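Local coordinates for uroporphyrinogen III synthase (Thermus thermophilus, PDB 1WCW), which probably catalyses the ring closure of the linear tetrapyrrole hydroxymethylbilane to uroporphyrinogen III, with inversion of ring D, on the way to haem, at residues A[65-70]-A[137-142]; A[72-77]-A[158-163]; A[207-212]-A[232-237]. All coordinates share one frame; numbering follows the deposited sequence.

Contacts 1 and 2 belong to the domain built round the mixed sheet, contact 3 to the domain with the parallel five-stranded sheet. Contacts 1 and 2 have centres about 8 Å apart, share helix 68-80 and touch directly: Thr67 OG1 of contact 1 lies 2.7 Å from Tyr163 OH of contact 2, probably a hydrogen bond. Contact 3 is centred about 27 Å from contact 1 and 35 Å from contact 2. Helix 192-201 meets both Lys141 of contact 1 and Trp232 of contact 3. A glycerol about 4 Å from the Tyr139 side chain may mark part of the interdomain cleft, where enzymes of this family place their active site.

Contact 1: A[65-70]-A[137-142]; sequences ATTGVG and QLYGKP
Thr66 and Gln137 approach each other on slanting courses, the threonine hydroxyl meeting the glutamine's own carbonyl: Thr66 OG1 donates to Gln137 O at 2.7 Å, from a position 38° above the carbonyl plane. A chi1 of 58° sets OG1 between the backbone N and the carbonyl carbon of Thr66, from where it reaches Gln137 O. The same hydroxyl also lies at the edge of the Tyr139 ring, 3.3 Å from Tyr139 CD2. Thr67 CG2 reaches that carbon as well, at 3.6 Å. The ring's phenol end is held from outside by Arg97.

Strands 62-65 and 132-137 run parallel and side by side, and the contact forms where their C-terminal ends give way to loops, the usual place for binding sites in alpha/beta folds. Here Thr67 is the N-cap of helix 68-80: its OG1 accepts from Gly70 N at 3.0 Å and also bonds to Tyr163. The Gln137 side chain crosses that of Thr67 at about a right angle and is bent at chi2 (-97°), which turns CD in toward the turn before the helix, with Gln137 CD 3.4 Å from Thr66 OG1 and 3.6 Å from Gly70 CA. An alanine in place of Gln137 would probably open a gap in this turn and leave the backbone NH groups of Thr66 and Thr67 without the amide beside them.

Contact 2: A[72-77]-A[158-163]; sequences RDLLEA and LPLMPY
Helix 68-80, the helix that follows strand 62-65 in an alpha/beta domain, leans on strand 155-167 of the mixed sheet through Asp73 and Leu74, which meet Leu160, Pro162 and Tyr163. The two leucines meet methyl to methyl, their side chains crossing at about a right angle: Leu74 CD2 packs on Leu160 CD1 at 4.0 Å, and Leu74 CD1 on Leu160 CD2 at the same distance. One residue back, the helix turns Asp73 toward the strand, where Asp73 CB rests 3.6 Å from Pro162 CB. The aspartate's carboxylate stands at 90° to the Tyr163 ring, with Asp73 OD1 3.5 Å from Tyr163 CD1. That oxygen also forms a salt bridge with Lys43 of strand 39-43, which probably balances its charge. No hydrogen bond joins the two segments; they meet by van der Waals contact, of which the leucine pair is the purely apolar part. Around it, helix 50-57 touches both leucines, through Leu56 on Leu74 and Gln52 on Leu160. Strand 39-43 adds Thr41 and Lys43 against Tyr163, while strand 132-137 brings Ala135 up to Leu160.

Contact 3: A[207-212]-A[232-237]; sequences ALREAL and WGVKPF
Trp232 opens the run by offering its carbonyl oxygen to Arg209 of helix 205-214. The guanidinium grips that one atom side-on with two nitrogens: Arg209 NE donates to Trp232 O at 2.7 Å along a nearly straight path (163° at the hydrogen), and Arg209 NH1 donates to Trp232 O at 3.1 Å on a more bent one. The oxygen lies only 6° out of the guanidinium plane. The Arg209 chain is extended as far as CD and then bends at chi3 (-62°), which turns NE toward this carbonyl. The indole NH goes instead to Glu196.

Gly233 is the C-prime residue of the Schellman motif that ends helix 223-231; its positive phi suits a residue without a side chain, and its CA lies beside the guanidinium. Val234 follows with its two methyls spread over the helix: CG1 packs on Leu212 CB at 3.8 Å, and CG2 lies 4.0 Å from Arg209 CG. Lys235 then joins through its backbone, as a water donates to Lys235 O at 2.9 Å and to Leu212 O at 2.7 Å. Asn213 adds a direct tie to Gly233 O and Lys235 N. Past this point the chain enters strand 238-240 of the parallel sheet.

The chemistry implies that the end of helix 223-231 is tied to helix 205-214 by a charged side chain: the positive guanidinium, held on a carbonyl at that C-terminus, would probably be favoured by the partial negative charge gathered there, while Val234 and Leu212 supply the apolar part of the contact.

Contact 1: A[65-70]-A[137-142]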
loop_
_atom_site.group_PDB
_atom_site.type_symbol
_atom_site.label_atom_id
_atom_site.label_comp_id
_atom_site.label_asym_id
_atom_site.label_seq_id
_atom_site.Cartn_x
_atom_site.Cartn_y
_atom_site.Cartn_z
ATOM N N ALA A 65 13.022 4.181 -1.061
ATOM C CA ALA A 65 11.974 4.084 -0.053
ATOM C C ALA A 65 10.629 3.857 -0.721
ATOM O O ALA A 65 10.285 4.619 -1.626
ATOM C CB ALA A 65 11.897 5.416 0.742
ATOM N N THR A 66 9.855 2.910 -0.190
ATOM C CA THR A 66 8.548 2.651 -0.728
ATOM C C THR A 66 7.454 3.158 0.150
ATOM O O THR A 66 6.386 3.521 -0.399
ATOM C CB THR A 66 8.329 1.149 -0.997
ATOM O OG1 THR A 66 8.516 0.386 0.220
ATOM C CG2 THR A 66 9.286 0.628 -2.069
ATOM N N THR A 67 7.634 3.255 1.467
ATOM C CA THR A 67 6.588 3.743 2.330
ATOM C C THR A 67 7.116 4.683 3.408
ATOM O O THR A 67 8.318 4.630 3.818
ATOM C CB THR A 67 5.823 2.608 3.012
ATOM O OG1 THR A 67 6.694 1.896 3.919
ATOM C CG2 THR A 67 5.289 1.607 1.992
ATOM N N GLY A 68 6.238 5.580 3.891
ATOM C CA GLY A 68 6.632 6.506 4.945
ATOM C C GLY A 68 6.878 5.753 6.219
ATOM O O GLY A 68 7.856 6.056 6.927
ATOM N N VAL A 69 5.990 4.819 6.535
ATOM C CA VAL A 69 6.131 3.977 7.717
ATOM C C VAL A 69 7.482 3.264 7.681
ATOM O O VAL A 69 8.185 3.179 8.694
ATOM C CB VAL A 69 4.997 2.916 7.808
ATOM C CG1 VAL A 69 5.253 1.950 8.964
ATOM C CG2 VAL A 69 3.683 3.648 8.028
ATOM N N GLY A 70 7.857 2.754 6.523
ATOM C CA GLY A 70 9.115 2.043 6.409
ATOM C C GLY A 70 10.332 2.908 6.633
ATOM O O GLY A 70 11.306 2.450 7.279
ATOM N N GLN A 137 13.822 -0.515 0.603
ATOM C CA GLN A 137 12.966 -0.722 1.763
ATOM C C GLN A 137 11.651 -1.335 1.291
ATOM O O GLN A 137 10.967 -0.782 0.414
ATOM C CB GLN A 137 12.700 0.626 2.408
ATOM C CG GLN A 137 11.688 0.589 3.578
ATOM C CD GLN A 137 10.278 0.977 3.126
ATOM O OE1 GLN A 137 9.292 0.251 3.399
ATOM N NE2 GLN A 137 10.173 2.069 2.494
ATOM N N LEU A 138 11.297 -2.491 1.864
ATOM C CA LEU A 138 10.106 -3.295 1.550
ATOM C C LEU A 138 9.150 -3.301 2.735
ATOM O O LEU A 138 9.427 -2.780 3.832
ATOM C CB LEU A 138 10.612 -4.692 1.315
ATOM C CG LEU A 138 11.616 -4.825 0.175
ATOM C CD1 LEU A 138 12.278 -6.222 0.206
ATOM C CD2 LEU A 138 10.887 -4.567 -1.167
ATOM N N TYR A 139 7.979 -3.864 2.472
ATOM C CA TYR A 139 6.909 -3.921 3.451
ATOM C C TYR A 139 6.197 -5.281 3.449
ATOM O O TYR A 139 5.047 -5.369 3.847
ATOM C CB TYR A 139 5.930 -2.808 3.241
ATOM C CG TYR A 139 5.467 -2.681 1.833
ATOM C CD1 TYR A 139 4.372 -3.417 1.338
ATOM C CD2 TYR A 139 6.114 -1.787 0.943
ATOM C CE1 TYR A 139 3.904 -3.266 -0.016
ATOM C CE2 TYR A 139 5.690 -1.631 -0.353
ATOM C CZ TYR A 139 4.572 -2.375 -0.834
ATOM O OH TYR A 139 4.097 -2.208 -2.079
ATOM N N GLY A 140 6.895 -6.313 3.036
ATOM C CA GLY A 140 6.362 -7.688 3.112
ATOM C C GLY A 140 5.848 -8.319 1.845
ATOM O O GLY A 140 5.658 -9.511 1.810
ATOM N N LYS A 141 5.601 -7.541 0.814
ATOM C CA LYS A 141 5.035 -8.053 -0.443
ATOM C C LYS A 141 6.153 -7.983 -1.483
ATOM O O LYS A 141 6.851 -6.945 -1.568
ATOM C CB LYS A 141 3.886 -7.156 -0.861
ATOM C CG LYS A 141 2.980 -7.652 -2.050
ATOM C CD LYS A 141 1.895 -8.537 -1.520
ATOM C CE LYS A 141 0.784 -8.839 -2.546
ATOM N NZ LYS A 141 1.285 -9.280 -3.920
ATOM N N PRO A 142 6.352 -9.008 -2.306
ATOM C CA PRO A 142 7.423 -8.941 -3.306
ATOM C C PRO A 142 7.211 -7.769 -4.261
ATOM O O PRO A 142 6.092 -7.454 -4.635
ATOM C CB PRO A 142 7.273 -10.242 -4.099
ATOM C CG PRO A 142 6.571 -11.151 -3.177
ATOM C CD PRO A 142 5.730 -10.364 -2.240
#

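Contact 2: A[72-77]-A[158-163]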
loop_
_atom_site.group_PDB
_atom_site.type_symbol
_atom_site.label_atom_id
_atom_site.label_comp_id
_atom_site.label_asym_id
_atom_site.label_seq_id
_atom_site.Cartn_x
_atom_site.Cartn_y
_atom_site.Cartn_z
ATOM N N ARG A 72 10.430 5.588 8.545
ATOM C CA ARG A 72 10.482 5.885 9.963
ATOM C C ARG A 72 10.952 4.678 10.744
ATOM O O ARG A 72 11.836 4.815 11.636
ATOM C CB ARG A 72 9.125 6.346 10.447
ATOM C CG ARG A 72 8.746 7.666 9.820
ATOM C CD ARG A 72 7.433 8.310 10.421
ATOM N NE ARG A 72 7.084 9.444 9.571
ATOM C CZ ARG A 72 6.254 9.376 8.529
ATOM N NH1 ARG A 72 6.020 10.468 7.782
ATOM N NH2 ARG A 72 5.602 8.258 8.293
ATOM N N ASP A 73 10.418 3.494 10.421
ATOM C CA ASP A 73 10.837 2.296 11.136
ATOM C C ASP A 73 12.332 2.015 10.951
ATOM O O ASP A 73 13.009 1.576 11.921
ATOM C CB ASP A 73 10.052 1.052 10.703
ATOM C CG ASP A 73 8.632 1.029 11.190
ATOM O OD1 ASP A 73 7.951 0.096 10.718
ATOM O OD2 ASP A 73 8.205 1.886 12.022
ATOM N N LEU A 74 12.874 2.182 9.748
ATOM C CA LEU A 74 14.261 1.942 9.549
ATOM C C LEU A 74 15.138 2.900 10.334
ATOM O O LEU A 74 16.165 2.470 10.894
ATOM C CB LEU A 74 14.551 2.031 8.028
ATOM C CG LEU A 74 15.964 1.765 7.600
ATOM C CD1 LEU A 74 16.416 0.392 7.992
ATOM C CD2 LEU A 74 16.051 1.899 6.045
ATOM N N LEU A 75 14.793 4.169 10.344
ATOM C CA LEU A 75 15.563 5.140 11.109
ATOM C C LEU A 75 15.509 4.768 12.625
ATOM O O LEU A 75 16.566 4.836 13.310
ATOM C CB LEU A 75 15.013 6.559 10.856
ATOM C CG LEU A 75 15.341 7.042 9.441
ATOM C CD1 LEU A 75 14.580 8.314 9.220
ATOM C CD2 LEU A 75 16.799 7.273 9.253
ATOM N N GLU A 76 14.356 4.334 13.121
ATOM C CA GLU A 76 14.276 3.893 14.504
ATOM C C GLU A 76 15.153 2.672 14.732
ATOM O O GLU A 76 15.742 2.527 15.780
ATOM C CB GLU A 76 12.848 3.510 14.850
ATOM C CG GLU A 76 11.879 4.641 15.001
ATOM C CD GLU A 76 10.386 4.218 15.207
ATOM O OE1 GLU A 76 9.531 5.145 15.153
ATOM O OE2 GLU A 76 10.046 3.020 15.430
ATOM N N ALA A 77 15.223 1.755 13.769
ATOM C CA ALA A 77 16.057 0.575 13.912
ATOM C C ALA A 77 17.506 0.970 13.999
ATOM O O ALA A 77 18.274 0.402 14.825
ATOM C CB ALA A 77 15.858 -0.361 12.725
ATOM N N LEU A 158 20.122 -4.607 -1.596
ATOM C CA LEU A 158 20.198 -4.844 -0.137
ATOM C C LEU A 158 18.755 -4.622 0.344
ATOM O O LEU A 158 18.310 -3.509 0.455
ATOM C CB LEU A 158 21.191 -3.859 0.459
ATOM C CG LEU A 158 21.168 -3.801 2.001
ATOM C CD1 LEU A 158 21.699 -5.127 2.591
ATOM C CD2 LEU A 158 22.006 -2.659 2.425
ATOM N N PRO A 159 17.992 -5.687 0.590
ATOM C CA PRO A 159 16.621 -5.522 1.022
ATOM C C PRO A 159 16.558 -5.127 2.498
ATOM O O PRO A 159 17.337 -5.673 3.304
ATOM C CB PRO A 159 16.017 -6.898 0.761
ATOM C CG PRO A 159 17.204 -7.816 1.022
ATOM C CD PRO A 159 18.381 -7.122 0.469
ATOM N N LEU A 160 15.610 -4.280 2.860
ATOM C CA LEU A 160 15.406 -3.902 4.269
ATOM C C LEU A 160 13.933 -3.958 4.513
ATOM O O LEU A 160 13.191 -3.192 3.945
ATOM C CB LEU A 160 15.901 -2.478 4.522
ATOM C CG LEU A 160 17.417 -2.258 4.308
ATOM C CD1 LEU A 160 17.646 -0.889 3.701
ATOM C CD2 LEU A 160 18.162 -2.334 5.641
ATOM N N MET A 161 13.488 -4.879 5.377
ATOM C CA MET A 161 12.052 -5.046 5.621
ATOM C C MET A 161 11.787 -4.822 7.092
ATOM O O MET A 161 11.784 -5.821 7.902
ATOM C CB MET A 161 11.667 -6.433 5.142
ATOM C CG MET A 161 10.177 -6.647 5.192
ATOM S SD MET A 161 9.703 -8.377 4.754
ATOM C CE MET A 161 10.193 -8.374 3.079
ATOM N N PRO A 162 11.397 -3.625 7.452
ATOM C CA PRO A 162 11.185 -3.342 8.895
ATOM C C PRO A 162 9.821 -3.777 9.428
ATOM O O PRO A 162 9.567 -3.829 10.663
ATOM C CB PRO A 162 11.389 -1.828 8.982
ATOM C CG PRO A 162 11.056 -1.313 7.576
ATOM C CD PRO A 162 11.464 -2.394 6.612
ATOM N N TYR A 163 8.921 -4.048 8.505
ATOM C CA TYR A 163 7.587 -4.520 8.894
ATOM C C TYR A 163 7.015 -5.262 7.717
ATOM O O TYR A 163 7.526 -5.186 6.579
ATOM C CB TYR A 163 6.675 -3.379 9.326
ATOM C CG TYR A 163 6.216 -2.449 8.210
ATOM C CD1 TYR A 163 7.032 -1.444 7.732
ATOM C CD2 TYR A 163 5.003 -2.616 7.606
ATOM C CE1 TYR A 163 6.662 -0.601 6.673
ATOM C CE2 TYR A 163 4.599 -1.798 6.552
ATOM C CZ TYR A 163 5.424 -0.790 6.099
ATOM O OH TYR A 163 5.042 0.037 5.060
#

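Contact 3: A[207-212]-A[232-237]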
loop_
_atom_site.group_PDB
_atom_site.type_symbol
_atom_site.label_atom_id
_atom_site.label_comp_id
_atom_site.label_asym_id
_atom_site.label_seq_id
_atom_site.Cartn_x
_atom_site.Cartn_y
_atom_site.Cartn_z
ATOM N N ALA A 207 -15.424 -15.461 -9.979
ATOM C CA ALA A 207 -16.716 -15.086 -9.440
ATOM C C ALA A 207 -16.610 -13.761 -8.693
ATOM O O ALA A 207 -17.535 -12.975 -8.680
ATOM C CB ALA A 207 -17.302 -16.177 -8.467
ATOM N N LEU A 208 -15.451 -13.564 -8.049
ATOM C CA LEU A 208 -15.240 -12.307 -7.304
ATOM C C LEU A 208 -15.210 -11.110 -8.296
ATOM O O LEU A 208 -15.829 -10.074 -8.036
ATOM C CB LEU A 208 -13.917 -12.395 -6.574
ATOM C CG LEU A 208 -13.394 -11.130 -5.947
ATOM C CD1 LEU A 208 -14.353 -10.691 -4.843
ATOM C CD2 LEU A 208 -11.997 -11.360 -5.362
ATOM N N ARG A 209 -14.538 -11.277 -9.434
ATOM C CA ARG A 209 -14.521 -10.226 -10.468
ATOM C C ARG A 209 -15.940 -9.957 -10.932
ATOM O O ARG A 209 -16.352 -8.797 -11.032
ATOM C CB ARG A 209 -13.681 -10.677 -11.631
ATOM C CG ARG A 209 -13.684 -9.700 -12.743
ATOM C CD ARG A 209 -12.882 -10.182 -13.937
ATOM N NE ARG A 209 -11.510 -10.386 -13.653
ATOM C CZ ARG A 209 -10.855 -11.540 -13.795
ATOM N NH1 ARG A 209 -9.560 -11.567 -13.527
ATOM N NH2 ARG A 209 -11.465 -12.673 -14.163
ATOM N N GLU A 210 -16.716 -11.016 -11.231
ATOM C CA GLU A 210 -18.094 -10.820 -11.640
ATOM C C GLU A 210 -18.902 -10.071 -10.565
ATOM O O GLU A 210 -19.634 -9.136 -10.896
ATOM C CB GLU A 210 -18.757 -12.164 -11.968
ATOM C CG GLU A 210 -20.239 -12.037 -12.292
ATOM C CD GLU A 210 -20.801 -13.360 -12.821
ATOM O OE1 GLU A 210 -22.015 -13.431 -13.072
ATOM O OE2 GLU A 210 -19.993 -14.296 -12.997
ATOM N N ALA A 211 -18.719 -10.459 -9.294
ATOM C CA ALA A 211 -19.447 -9.793 -8.235
ATOM C C ALA A 211 -19.089 -8.286 -8.133
ATOM O O ALA A 211 -19.991 -7.469 -8.026
ATOM C CB ALA A 211 -19.191 -10.511 -6.924
ATOM N N LEU A 212 -17.783 -7.958 -8.223
ATOM C CA LEU A 212 -17.332 -6.539 -8.084
ATOM C C LEU A 212 -17.595 -5.708 -9.327
ATOM O O LEU A 212 -17.541 -4.500 -9.270
ATOM C CB LEU A 212 -15.873 -6.450 -7.689
ATOM C CG LEU A 212 -15.659 -6.922 -6.236
ATOM C CD1 LEU A 212 -14.204 -7.084 -5.960
ATOM C CD2 LEU A 212 -16.302 -5.997 -5.277
ATOM N N TRP A 232 -6.992 -6.358 -12.217
ATOM C CA TRP A 232 -7.685 -7.624 -11.995
ATOM C C TRP A 232 -8.977 -7.680 -12.787
ATOM O O TRP A 232 -9.753 -8.603 -12.571
ATOM C CB TRP A 232 -7.939 -7.869 -10.509
ATOM C CG TRP A 232 -6.710 -8.296 -9.782
ATOM C CD1 TRP A 232 -5.798 -7.508 -9.051
ATOM C CD2 TRP A 232 -6.209 -9.643 -9.667
ATOM N NE1 TRP A 232 -4.818 -8.276 -8.520
ATOM C CE2 TRP A 232 -5.029 -9.591 -8.881
ATOM C CE3 TRP A 232 -6.637 -10.892 -10.152
ATOM C CZ2 TRP A 232 -4.277 -10.724 -8.536
ATOM C CZ3 TRP A 232 -5.892 -12.035 -9.803
ATOM C CH2 TRP A 232 -4.721 -11.944 -9.012
ATOM N N GLY A 233 -9.227 -6.717 -13.667
ATOM C CA GLY A 233 -10.438 -6.773 -14.466
ATOM C C GLY A 233 -11.664 -6.178 -13.812
ATOM O O GLY A 233 -12.788 -6.458 -14.229
ATOM N N VAL A 234 -11.502 -5.351 -12.772
ATOM C CA VAL A 234 -12.616 -4.696 -12.119
ATOM C C VAL A 234 -12.565 -3.204 -12.284
ATOM O O VAL A 234 -11.485 -2.610 -12.096
ATOM C CB VAL A 234 -12.619 -5.034 -10.617
ATOM C CG1 VAL A 234 -13.703 -4.188 -9.896
ATOM C CG2 VAL A 234 -12.862 -6.544 -10.439
ATOM N N LYS A 235 -13.624 -2.578 -12.760
ATOM C CA LYS A 235 -13.615 -1.145 -12.861
ATOM C C LYS A 235 -14.280 -0.524 -11.616
ATOM O O LYS A 235 -15.465 -0.795 -11.346
ATOM C CB LYS A 235 -14.433 -0.724 -14.116
ATOM C CG LYS A 235 -14.471 0.783 -14.329
ATOM C CD LYS A 235 -15.437 1.108 -15.458
ATOM C CE LYS A 235 -15.719 2.567 -15.577
ATOM N NZ LYS A 235 -16.614 3.014 -14.484
ATOM N N PRO A 236 -13.588 0.301 -10.839
ATOM C CA PRO A 236 -14.219 0.904 -9.648
ATOM C C PRO A 236 -15.416 1.716 -10.041
ATOM O O PRO A 236 -15.395 2.426 -11.096
ATOM C CB PRO A 236 -13.181 1.821 -9.076
ATOM C CG PRO A 236 -11.903 1.431 -9.731
ATOM C CD PRO A 236 -12.202 0.729 -11.016
ATOM N N PHE A 237 -16.456 1.688 -9.229
ATOM C CA PHE A 237 -17.620 2.489 -9.490
ATOM C C PHE A 237 -17.247 3.929 -9.132
ATOM O O PHE A 237 -17.749 4.899 -9.758
ATOM C CB PHE A 237 -18.784 2.023 -8.568
ATOM C CG PHE A 237 -20.031 2.851 -8.704
ATOM C CD1 PHE A 237 -20.860 2.664 -9.797
ATOM C CD2 PHE A 237 -20.342 3.809 -7.738
ATOM C CE1 PHE A 237 -22.016 3.436 -9.940
ATOM C CE2 PHE A 237 -21.502 4.604 -7.866
ATOM C CZ PHE A 237 -22.327 4.398 -8.978
HETATM O O HOH W 1 -17.183 -1.819 -9.284
#